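Local atomic coordinates of putative reductase (Peptoclostridium difficile, PDB entry 5J6C), a protein that probably reduces nitro compounds with bound flavin mononucleotide, possibly including the antibiotic metronidazole. Residues 34-45 / 175-186. Residues are numbered along the deposited sequence; the frame is centred on the assembly and turned at random.
Sequences KKRRSIRKYKDV and SIGYSDEEKKAY. With FMN (flavin mononucleotide), chain C.
R37 packs across K183 at about a right angle. R37 CB lies 3.6 Å from K183 CB. CG and CD both pass close to K184 O, and R37 CD also reaches the Y186 ring, 3.6 Å from Y186 CE2. Bends at chi2 (-65°) and chi3 (-38°) then fold the chain back, bringing R37 NE to FMN O2P at 3.0 Å. NH2 bonds to that same phosphate oxygen, while R37 NH1 gives a hydrogen bond of 2.8 Å to a lone pair of K184 O, which lies near the guanidinium plane. K183 CD lies over one guanidinium face, offset toward the rim. This is the arginine-rich R36-R40 loop of the nitroreductase fold, where R36 and the S38 backbone N and OG also hold the phosphate and R40 reaches the isoalloxazine at O2 and N1; R89, G93 and Q142 bind the flavin too. Water joins K183 NZ to S38 O and FMN O2P. Beyond it, E181 OE2 takes the R40 backbone N-H, R40 N lying 2.8 Å away, almost straight at 178° but from above the carboxylate plane. I39 fits between S179 and K183, I39 CD1 3.7 Å from K183 CG. Further along, the backbones bridge at Y42 and S179: D180 N bonds to K41 O, and K43 N to Y178 O. On the outside, K43 NZ makes a salt bridge to D180 OD2 at 2.9 Å, again from above the carboxylate plane.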
ATOM      1  N   LYS A  34      -9.445  -9.425  -9.056  1.00 22.88           N
ATOM      2  CA  LYS A  34      -9.210 -10.810  -9.454  1.00 21.56           C
ATOM      3  C   LYS A  34      -8.436 -10.905 -10.766  1.00 22.96           C
ATOM      4  O   LYS A  34      -7.707 -11.880 -10.987  1.00 25.14           O
ATOM      5  CB  LYS A  34     -10.535 -11.558  -9.577  1.00 22.00           C
ATOM      6  CG  LYS A  34     -11.191 -11.936  -8.258  1.00 22.32           C
ATOM      7  CD  LYS A  34     -12.444 -12.752  -8.533  1.00 24.47           C
ATOM      8  CE  LYS A  34     -13.121 -13.204  -7.262  1.00 27.29           C
ATOM      9  NZ  LYS A  34     -14.416 -13.885  -7.582  1.00 25.97           N
ATOM     10  N   LYS A  35      -8.587  -9.919 -11.645  1.00 20.69           N
ATOM     11  CA  LYS A  35      -7.899  -9.914 -12.929  1.00 24.09           C
ATOM     12  C   LYS A  35      -6.535  -9.228 -12.884  1.00 23.48           C
ATOM     13  O   LYS A  35      -5.831  -9.232 -13.899  1.00 25.43           O
ATOM     14  CB  LYS A  35      -8.770  -9.238 -13.997  1.00 25.10           C
ATOM     15  CG  LYS A  35      -9.980 -10.060 -14.425  1.00 28.95           C
ATOM     16  CD  LYS A  35     -10.676  -9.459 -15.660  1.00 31.51           C
ATOM     17  CE  LYS A  35     -11.511  -8.220 -15.329  1.00 40.57           C
ATOM     18  NZ  LYS A  35     -10.736  -6.930 -15.324  1.00 48.19           N
ATOM     19  N   ARG A  36      -6.153  -8.628 -11.749  1.00 20.96           N
ATOM     20  CA  ARG A  36      -4.845  -7.991 -11.596  1.00 19.49           C
ATOM     21  C   ARG A  36      -3.789  -9.057 -11.317  1.00 19.18           C
ATOM     22  O   ARG A  36      -3.807  -9.689 -10.255  1.00 18.31           O
ATOM     23  CB  ARG A  36      -4.862  -6.961 -10.465  1.00 16.35           C
ATOM     24  CG  ARG A  36      -3.536  -6.220 -10.341  1.00 18.50           C
ATOM     25  CD  ARG A  36      -3.091  -5.965  -8.887  1.00 20.75           C
ATOM     26  NE  ARG A  36      -3.100  -7.195  -8.100  1.00 21.46           N
ATOM     27  CZ  ARG A  36      -2.127  -8.104  -8.092  1.00 20.41           C
ATOM     28  NH1 ARG A  36      -1.023  -7.932  -8.814  1.00 16.80           N
ATOM     29  NH2 ARG A  36      -2.273  -9.200  -7.352  1.00 19.74           N
ATOM     30  N   ARG A  37      -2.867  -9.249 -12.265  1.00 22.03           N
ATOM     31  CA  ARG A  37      -1.742 -10.174 -12.145  1.00 19.84           C
ATOM     32  C   ARG A  37      -0.461  -9.441 -12.517  1.00 20.87           C
ATOM     33  O   ARG A  37      -0.466  -8.605 -13.422  1.00 23.39           O
ATOM     34  CB  ARG A  37      -1.897 -11.399 -13.054  1.00 18.66           C
ATOM     35  CG  ARG A  37      -3.174 -12.202 -12.836  1.00 19.19           C
ATOM     36  CD  ARG A  37      -3.191 -12.837 -11.445  1.00 22.75           C
ATOM     37  NE  ARG A  37      -1.859 -13.298 -11.060  1.00 22.31           N
ATOM     38  CZ  ARG A  37      -1.317 -14.445 -11.460  1.00 27.19           C
ATOM     39  NH1 ARG A  37      -1.997 -15.265 -12.253  1.00 23.29           N
ATOM     40  NH2 ARG A  37      -0.091 -14.774 -11.065  1.00 28.63           N
ATOM     41  N   SER A  38       0.634  -9.755 -11.827  1.00 19.14           N
ATOM     42  CA  SER A  38       1.907  -9.109 -12.133  1.00 22.49           C
ATOM     43  C   SER A  38       2.414  -9.538 -13.506  1.00 19.52           C
ATOM     44  O   SER A  38       2.403 -10.719 -13.857  1.00 19.23           O
ATOM     45  CB  SER A  38       2.960  -9.429 -11.065  1.00 15.16           C
ATOM     46  OG  SER A  38       2.605  -8.865  -9.815  1.00 19.57           O
ATOM     47  N   ILE A  39       2.881  -8.569 -14.280  1.00 21.11           N
ATOM     48  CA  ILE A  39       3.303  -8.804 -15.655  1.00 22.51           C
ATOM     49  C   ILE A  39       4.779  -8.444 -15.773  1.00 20.97           C
ATOM     50  O   ILE A  39       5.194  -7.349 -15.380  1.00 20.13           O
ATOM     51  CB  ILE A  39       2.445  -8.003 -16.655  1.00 21.43           C
ATOM     52  CG1 ILE A  39       0.976  -8.430 -16.554  1.00 21.74           C
ATOM     53  CG2 ILE A  39       2.997  -8.146 -18.077  1.00 19.72           C
ATOM     54  CD1 ILE A  39       0.722  -9.867 -16.929  1.00 20.66           C
ATOM     55  N   ARG A  40       5.565  -9.373 -16.307  1.00 21.73           N
ATOM     56  CA  ARG A  40       6.999  -9.191 -16.464  1.00 19.40           C
ATOM     57  C   ARG A  40       7.447  -9.361 -17.911  1.00 24.04           C
ATOM     58  O   ARG A  40       8.656  -9.365 -18.175  1.00 23.57           O
ATOM     59  CB  ARG A  40       7.753 -10.166 -15.554  1.00 17.68           C
ATOM     60  CG  ARG A  40       7.261 -10.183 -14.080  1.00 18.83           C
ATOM     61  CD  ARG A  40       8.062 -11.161 -13.192  1.00 15.23           C
ATOM     62  NE  ARG A  40       7.639 -11.086 -11.792  1.00 22.55           N
ATOM     63  CZ  ARG A  40       6.510 -11.611 -11.322  1.00 16.56           C
ATOM     64  NH1 ARG A  40       5.688 -12.257 -12.140  1.00 20.43           N
ATOM     65  NH2 ARG A  40       6.200 -11.499 -10.037  1.00 16.32           N
ATOM     66  N   LYS A  41       6.512  -9.522 -18.853  1.00 21.46           N
ATOM     67  CA  LYS A  41       6.825  -9.593 -20.279  1.00 24.12           C
ATOM     68  C   LYS A  41       5.872  -8.671 -21.034  1.00 23.25           C
ATOM     69  O   LYS A  41       4.650  -8.789 -20.879  1.00 22.33           O
ATOM     70  CB  LYS A  41       6.723 -11.040 -20.794  1.00 27.15           C
ATOM     71  CG  LYS A  41       7.162 -11.229 -22.251  1.00 28.27           C
ATOM     72  CD  LYS A  41       7.049 -12.679 -22.693  1.00 30.14           C
ATOM     73  CE  LYS A  41       7.526 -12.867 -24.136  1.00 35.02           C
ATOM     74  NZ  LYS A  41       7.620 -14.309 -24.506  1.00 35.36           N
ATOM     75  N   TYR A  42       6.424  -7.749 -21.838  1.00 20.06           N
ATOM     76  CA  TYR A  42       5.653  -6.639 -22.390  1.00 23.90           C
ATOM     77  C   TYR A  42       5.773  -6.547 -23.908  1.00 25.12           C
ATOM     78  O   TYR A  42       6.803  -6.893 -24.496  1.00 25.25           O
ATOM     79  CB  TYR A  42       6.090  -5.285 -21.787  1.00 25.62           C
ATOM     80  CG  TYR A  42       6.230  -5.310 -20.275  1.00 26.03           C
ATOM     81  CD1 TYR A  42       5.139  -5.054 -19.448  1.00 21.75           C
ATOM     82  CD2 TYR A  42       7.457  -5.595 -19.680  1.00 24.90           C
ATOM     83  CE1 TYR A  42       5.268  -5.075 -18.064  1.00 23.29           C
ATOM     84  CE2 TYR A  42       7.596  -5.627 -18.287  1.00 26.28           C
ATOM     85  CZ  TYR A  42       6.498  -5.365 -17.494  1.00 22.25           C
ATOM     86  OH  TYR A  42       6.640  -5.400 -16.128  1.00 28.57           O
ATOM     87  N   LYS A  43       4.707  -6.052 -24.533  1.00 20.22           N
ATOM     88  CA  LYS A  43       4.780  -5.710 -25.942  1.00 27.29           C
ATOM     89  C   LYS A  43       5.761  -4.556 -26.144  1.00 26.89           C
ATOM     90  O   LYS A  43       6.068  -3.800 -25.221  1.00 22.87           O
ATOM     91  CB  LYS A  43       3.394  -5.352 -26.482  1.00 23.89           C
ATOM     92  CG  LYS A  43       2.423  -6.528 -26.379  1.00 27.47           C
ATOM     93  CD  LYS A  43       1.167  -6.351 -27.199  1.00 33.68           C
ATOM     94  CE  LYS A  43       0.427  -7.678 -27.300  1.00 31.53           C
ATOM     95  NZ  LYS A  43       1.363  -8.777 -27.731  1.00 33.95           N
ATOM     96  N   ASP A  44       6.275  -4.445 -27.368  1.00 28.20           N
ATOM     97  CA  ASP A  44       7.279  -3.434 -27.703  1.00 32.48           C
ATOM     98  C   ASP A  44       6.564  -2.148 -28.114  1.00 29.34           C
ATOM     99  O   ASP A  44       6.617  -1.698 -29.255  1.00 28.66           O
ATOM    100  CB  ASP A  44       8.208  -3.956 -28.793  1.00 36.52           C
ATOM    101  CG  ASP A  44       9.331  -2.978 -29.134  1.00 44.83           C
ATOM    102  OD1 ASP A  44       9.771  -2.232 -28.232  1.00 39.78           O
ATOM    103  OD2 ASP A  44       9.768  -2.953 -30.309  1.00 44.71           O
ATOM    104  N   VAL A  45       5.876  -1.561 -27.137  1.00 28.11           N
ATOM    105  CA  VAL A  45       4.926  -0.476 -27.359  1.00 26.42           C
ATOM    106  C   VAL A  45       5.094   0.543 -26.240  1.00 27.49           C
ATOM    107  O   VAL A  45       5.050   0.183 -25.061  1.00 27.96           O
ATOM    108  CB  VAL A  45       3.472  -1.003 -27.395  1.00 26.33           C
ATOM    109  CG1 VAL A  45       2.469   0.136 -27.384  1.00 21.33           C
ATOM    110  CG2 VAL A  45       3.243  -1.871 -28.620  1.00 27.92           C
ATOM    111  N   SER A 175       7.511  -1.397 -12.908  1.00 17.55           N
ATOM    112  CA  SER A 175       7.610  -1.492 -14.362  1.00 19.43           C
ATOM    113  C   SER A 175       6.209  -1.602 -14.940  1.00 20.96           C
ATOM    114  O   SER A 175       5.359  -2.296 -14.385  1.00 19.75           O
ATOM    115  CB  SER A 175       8.437  -2.702 -14.791  1.00 22.68           C
ATOM    116  OG  SER A 175       7.725  -3.887 -14.553  1.00 26.76           O
ATOM    117  N   ILE A 176       5.973  -0.897 -16.044  1.00 20.14           N
ATOM    118  CA  ILE A 176       4.634  -0.707 -16.599  1.00 21.15           C
ATOM    119  C   ILE A 176       4.695  -0.908 -18.112  1.00 22.72           C
ATOM    120  O   ILE A 176       5.681  -0.542 -18.753  1.00 21.82           O
ATOM    121  CB  ILE A 176       4.090   0.699 -16.252  1.00 23.49           C
ATOM    122  CG1 ILE A 176       4.126   0.937 -14.730  1.00 22.83           C
ATOM    123  CG2 ILE A 176       2.677   0.924 -16.833  1.00 22.13           C
ATOM    124  CD1 ILE A 176       3.700   2.340 -14.317  1.00 20.03           C
ATOM    125  N   GLY A 177       3.646  -1.485 -18.681  1.00 22.02           N
ATOM    126  CA  GLY A 177       3.568  -1.635 -20.121  1.00 22.56           C
ATOM    127  C   GLY A 177       2.434  -2.561 -20.493  1.00 24.63           C
ATOM    128  O   GLY A 177       1.741  -3.113 -19.629  1.00 20.90           O
ATOM    129  N   TYR A 178       2.245  -2.709 -21.809  1.00 22.01           N
ATOM    130  CA  TYR A 178       1.223  -3.608 -22.329  1.00 21.07           C
ATOM    131  C   TYR A 178       1.697  -5.049 -22.223  1.00 21.86           C
ATOM    132  O   TYR A 178       2.819  -5.376 -22.625  1.00 24.04           O
ATOM    133  CB  TYR A 178       0.879  -3.257 -23.773  1.00 22.97           C
ATOM    134  CG  TYR A 178       0.098  -1.971 -23.874  1.00 24.27           C
ATOM    135  CD1 TYR A 178       0.738  -0.762 -24.143  1.00 23.66           C
ATOM    136  CD2 TYR A 178      -1.274  -1.956 -23.663  1.00 25.15           C
ATOM    137  CE1 TYR A 178       0.020   0.427 -24.218  1.00 25.52           C
ATOM    138  CE2 TYR A 178      -1.995  -0.784 -23.736  1.00 21.16           C
ATOM    139  CZ  TYR A 178      -1.344   0.409 -24.012  1.00 27.36           C
ATOM    140  OH  TYR A 178      -2.065   1.586 -24.088  1.00 24.22           O
ATOM    141  N   SER A 179       0.842  -5.903 -21.674  1.00 18.92           N
ATOM    142  CA  SER A 179       1.246  -7.261 -21.340  1.00 23.85           C
ATOM    143  C   SER A 179       1.488  -8.094 -22.592  1.00 24.87           C
ATOM    144  O   SER A 179       0.734  -8.021 -23.567  1.00 21.89           O
ATOM    145  CB  SER A 179       0.182  -7.930 -20.475  1.00 21.45           C
ATOM    146  OG  SER A 179       0.448  -9.322 -20.360  1.00 27.11           O
ATOM    147  N   ASP A 180       2.539  -8.907 -22.554  1.00 23.18           N
ATOM    148  CA  ASP A 180       2.807  -9.877 -23.611  1.00 24.84           C
ATOM    149  C   ASP A 180       2.889 -11.287 -23.033  1.00 25.85           C
ATOM    150  O   ASP A 180       3.605 -12.146 -23.552  1.00 24.10           O
ATOM    151  CB  ASP A 180       4.079  -9.510 -24.379  1.00 23.65           C
ATOM    152  CG  ASP A 180       4.220 -10.269 -25.708  1.00 21.42           C
ATOM    153  OD1 ASP A 180       5.370 -10.579 -26.070  1.00 27.77           O
ATOM    154  OD2 ASP A 180       3.201 -10.558 -26.378  1.00 21.73           O
ATOM    155  N   GLU A 181       2.137 -11.539 -21.965  1.00 20.04           N
ATOM    156  CA  GLU A 181       2.035 -12.875 -21.410  1.00 22.87           C
ATOM    157  C   GLU A 181       0.658 -13.052 -20.798  1.00 26.67           C
ATOM    158  O   GLU A 181       0.053 -12.100 -20.294  1.00 26.28           O
ATOM    159  CB  GLU A 181       3.134 -13.142 -20.375  1.00 27.07           C
ATOM    160  CG  GLU A 181       3.220 -12.133 -19.246  1.00 23.68           C
ATOM    161  CD  GLU A 181       4.330 -12.477 -18.259  1.00 23.50           C
ATOM    162  OE1 GLU A 181       5.085 -13.443 -18.510  1.00 24.44           O
ATOM    163  OE2 GLU A 181       4.434 -11.798 -17.220  1.00 20.30           O
ATOM    164  N   GLU A 182       0.158 -14.278 -20.861  1.00 28.98           N
ATOM    165  CA  GLU A 182      -1.178 -14.555 -20.359  1.00 32.54           C
ATOM    166  C   GLU A 182      -1.090 -14.972 -18.901  1.00 27.04           C
ATOM    167  O   GLU A 182      -0.156 -15.663 -18.496  1.00 30.99           O
ATOM    168  CB  GLU A 182      -1.867 -15.643 -21.184  1.00 37.64           C
ATOM    169  CG  GLU A 182      -1.227 -17.010 -21.058  1.00 45.36           C
ATOM    170  CD  GLU A 182      -2.133 -18.116 -21.554  1.00 55.21           C
ATOM    171  OE1 GLU A 182      -2.752 -18.803 -20.709  1.00 53.99           O
ATOM    172  OE2 GLU A 182      -2.232 -18.280 -22.790  1.00 54.45           O
ATOM    173  N   LYS A 183      -2.055 -14.518 -18.109  1.00 26.25           N
ATOM    174  CA  LYS A 183      -2.048 -14.776 -16.678  1.00 30.31           C
ATOM    175  C   LYS A 183      -3.462 -15.083 -16.225  1.00 27.41           C
ATOM    176  O   LYS A 183      -4.382 -14.315 -16.506  1.00 33.38           O
ATOM    177  CB  LYS A 183      -1.491 -13.578 -15.905  1.00 29.11           C
ATOM    178  CG  LYS A 183      -0.009 -13.374 -16.065  1.00 23.90           C
ATOM    179  CD  LYS A 183       0.773 -14.250 -15.098  1.00 24.91           C
ATOM    180  CE  LYS A 183       2.264 -13.992 -15.220  1.00 24.06           C
ATOM    181  NZ  LYS A 183       3.082 -14.793 -14.242  1.00 28.08           N
ATOM    182  N   LYS A 184      -3.624 -16.199 -15.526  1.00 26.33           N
ATOM    183  CA  LYS A 184      -4.932 -16.593 -15.017  1.00 32.15           C
ATOM    184  C   LYS A 184      -5.426 -15.648 -13.925  1.00 29.28           C
ATOM    185  O   LYS A 184      -4.677 -15.262 -13.022  1.00 25.64           O
ATOM    186  CB  LYS A 184      -4.868 -18.009 -14.460  1.00 30.49           C
ATOM    187  CG  LYS A 184      -5.124 -19.095 -15.473  1.00 37.85           C
ATOM    188  CD  LYS A 184      -4.815 -20.487 -14.902  1.00 46.71           C
ATOM    189  CE  LYS A 184      -5.634 -20.815 -13.645  1.00 52.78           C
ATOM    190  NZ  LYS A 184      -5.051 -20.283 -12.373  1.00 36.83           N
ATOM    191  N   ALA A 185      -6.712 -15.313 -13.991  1.00 22.44           N
ATOM    192  CA  ALA A 185      -7.353 -14.517 -12.958  1.00 22.94           C
ATOM    193  C   ALA A 185      -7.536 -15.323 -11.673  1.00 24.58           C
ATOM    194  O   ALA A 185      -7.635 -16.553 -11.683  1.00 21.71           O
ATOM    195  CB  ALA A 185      -8.711 -14.010 -13.443  1.00 24.80           C
ATOM    196  N   TYR A 186      -7.588 -14.603 -10.559  1.00 22.86           N
ATOM    197  CA  TYR A 186      -7.787 -15.228  -9.262  1.00 21.97           C
ATOM    198  C   TYR A 186      -9.215 -15.758  -9.115  1.00 24.27           C
ATOM    199  O   TYR A 186     -10.163 -15.249  -9.716  1.00 26.16           O
ATOM    200  CB  TYR A 186      -7.480 -14.236  -8.137  1.00 20.13           C
ATOM    201  CG  TYR A 186      -5.989 -14.046  -7.861  1.00 26.66           C
ATOM    202  CD1 TYR A 186      -5.225 -15.075  -7.308  1.00 23.48           C
ATOM    203  CD2 TYR A 186      -5.356 -12.842  -8.147  1.00 23.52           C
ATOM    204  CE1 TYR A 186      -3.866 -14.905  -7.058  1.00 28.45           C
ATOM    205  CE2 TYR A 186      -4.010 -12.662  -7.907  1.00 23.07           C
ATOM    206  CZ  TYR A 186      -3.267 -13.699  -7.365  1.00 25.71           C
ATOM    207  OH  TYR A 186      -1.925 -13.519  -7.121  1.00 28.86           O
TER
HETATM  208  N1  FMN C 201       8.000  -9.477  -8.408  1.00 16.28           N
HETATM  209  C2  FMN C 201       9.262  -9.575  -8.967  1.00 17.48           C
HETATM  210  O2  FMN C 201       9.430 -10.159 -10.027  1.00 20.22           O
HETATM  211  N3  FMN C 201      10.358  -9.012  -8.349  1.00 21.22           N
HETATM  212  C4  FMN C 201      10.213  -8.358  -7.143  1.00 19.17           C
HETATM  213  O4  FMN C 201      11.176  -7.854  -6.570  1.00 19.15           O
HETATM  214  C4A FMN C 201       8.959  -8.275  -6.564  1.00 21.37           C
HETATM  215  N5  FMN C 201       8.836  -7.610  -5.367  1.00 17.39           N
HETATM  216  C5A FMN C 201       7.598  -7.479  -4.798  1.00 21.04           C
HETATM  217  C6  FMN C 201       7.493  -6.810  -3.586  1.00 19.13           C
HETATM  218  C7  FMN C 201       6.263  -6.666  -2.998  1.00 15.35           C
HETATM  219  C7M FMN C 201       6.147  -5.933  -1.698  1.00 18.19           C
HETATM  220  C8  FMN C 201       5.146  -7.193  -3.606  1.00 20.40           C
HETATM  221  C8M FMN C 201       3.818  -7.020  -2.957  1.00 21.66           C
HETATM  222  C9  FMN C 201       5.238  -7.866  -4.810  1.00 19.93           C
HETATM  223  C9A FMN C 201       6.481  -8.016  -5.412  1.00 19.69           C
HETATM  224  N10 FMN C 201       6.607  -8.691  -6.617  1.00 22.08           N
HETATM  225  C10 FMN C 201       7.849  -8.824  -7.201  1.00 20.37           C
HETATM  226  C1' FMN C 201       5.396  -9.274  -7.289  1.00 19.08           C
HETATM  227  C2' FMN C 201       4.958 -10.586  -6.622  1.00 20.95           C
HETATM  228  O2' FMN C 201       5.758 -11.666  -7.070  1.00 21.88           O
HETATM  229  C3' FMN C 201       3.476 -10.846  -6.906  1.00 18.24           C
HETATM  230  O3' FMN C 201       2.738  -9.700  -6.554  1.00 19.28           O
HETATM  231  C4' FMN C 201       2.934 -12.044  -6.121  1.00 23.49           C
HETATM  232  O4' FMN C 201       3.640 -13.203  -6.513  1.00 15.95           O
HETATM  233  C5' FMN C 201       1.436 -12.225  -6.374  1.00 21.66           C
HETATM  234  O5' FMN C 201       1.254 -12.528  -7.741  1.00 23.56           O
HETATM  235  P   FMN C 201       0.381 -11.555  -8.677  1.00 21.28           P
HETATM  236  O1P FMN C 201       0.811 -10.122  -8.442  1.00 18.12           O
HETATM  237  O2P FMN C 201       0.584 -11.900 -10.136  1.00 21.24           O
HETATM  238  O3P FMN C 201      -1.060 -11.726  -8.268  1.00 22.15           O
HETATM  239  O   HOH W   1       2.466 -12.922 -12.147  1.00 25.94           O
HETATM  240  O   HOH W   2       5.445 -12.853 -14.843  1.00 24.50           O
HETATM  241  O   HOH W   3       4.153  -2.255 -23.692  1.00 20.21           O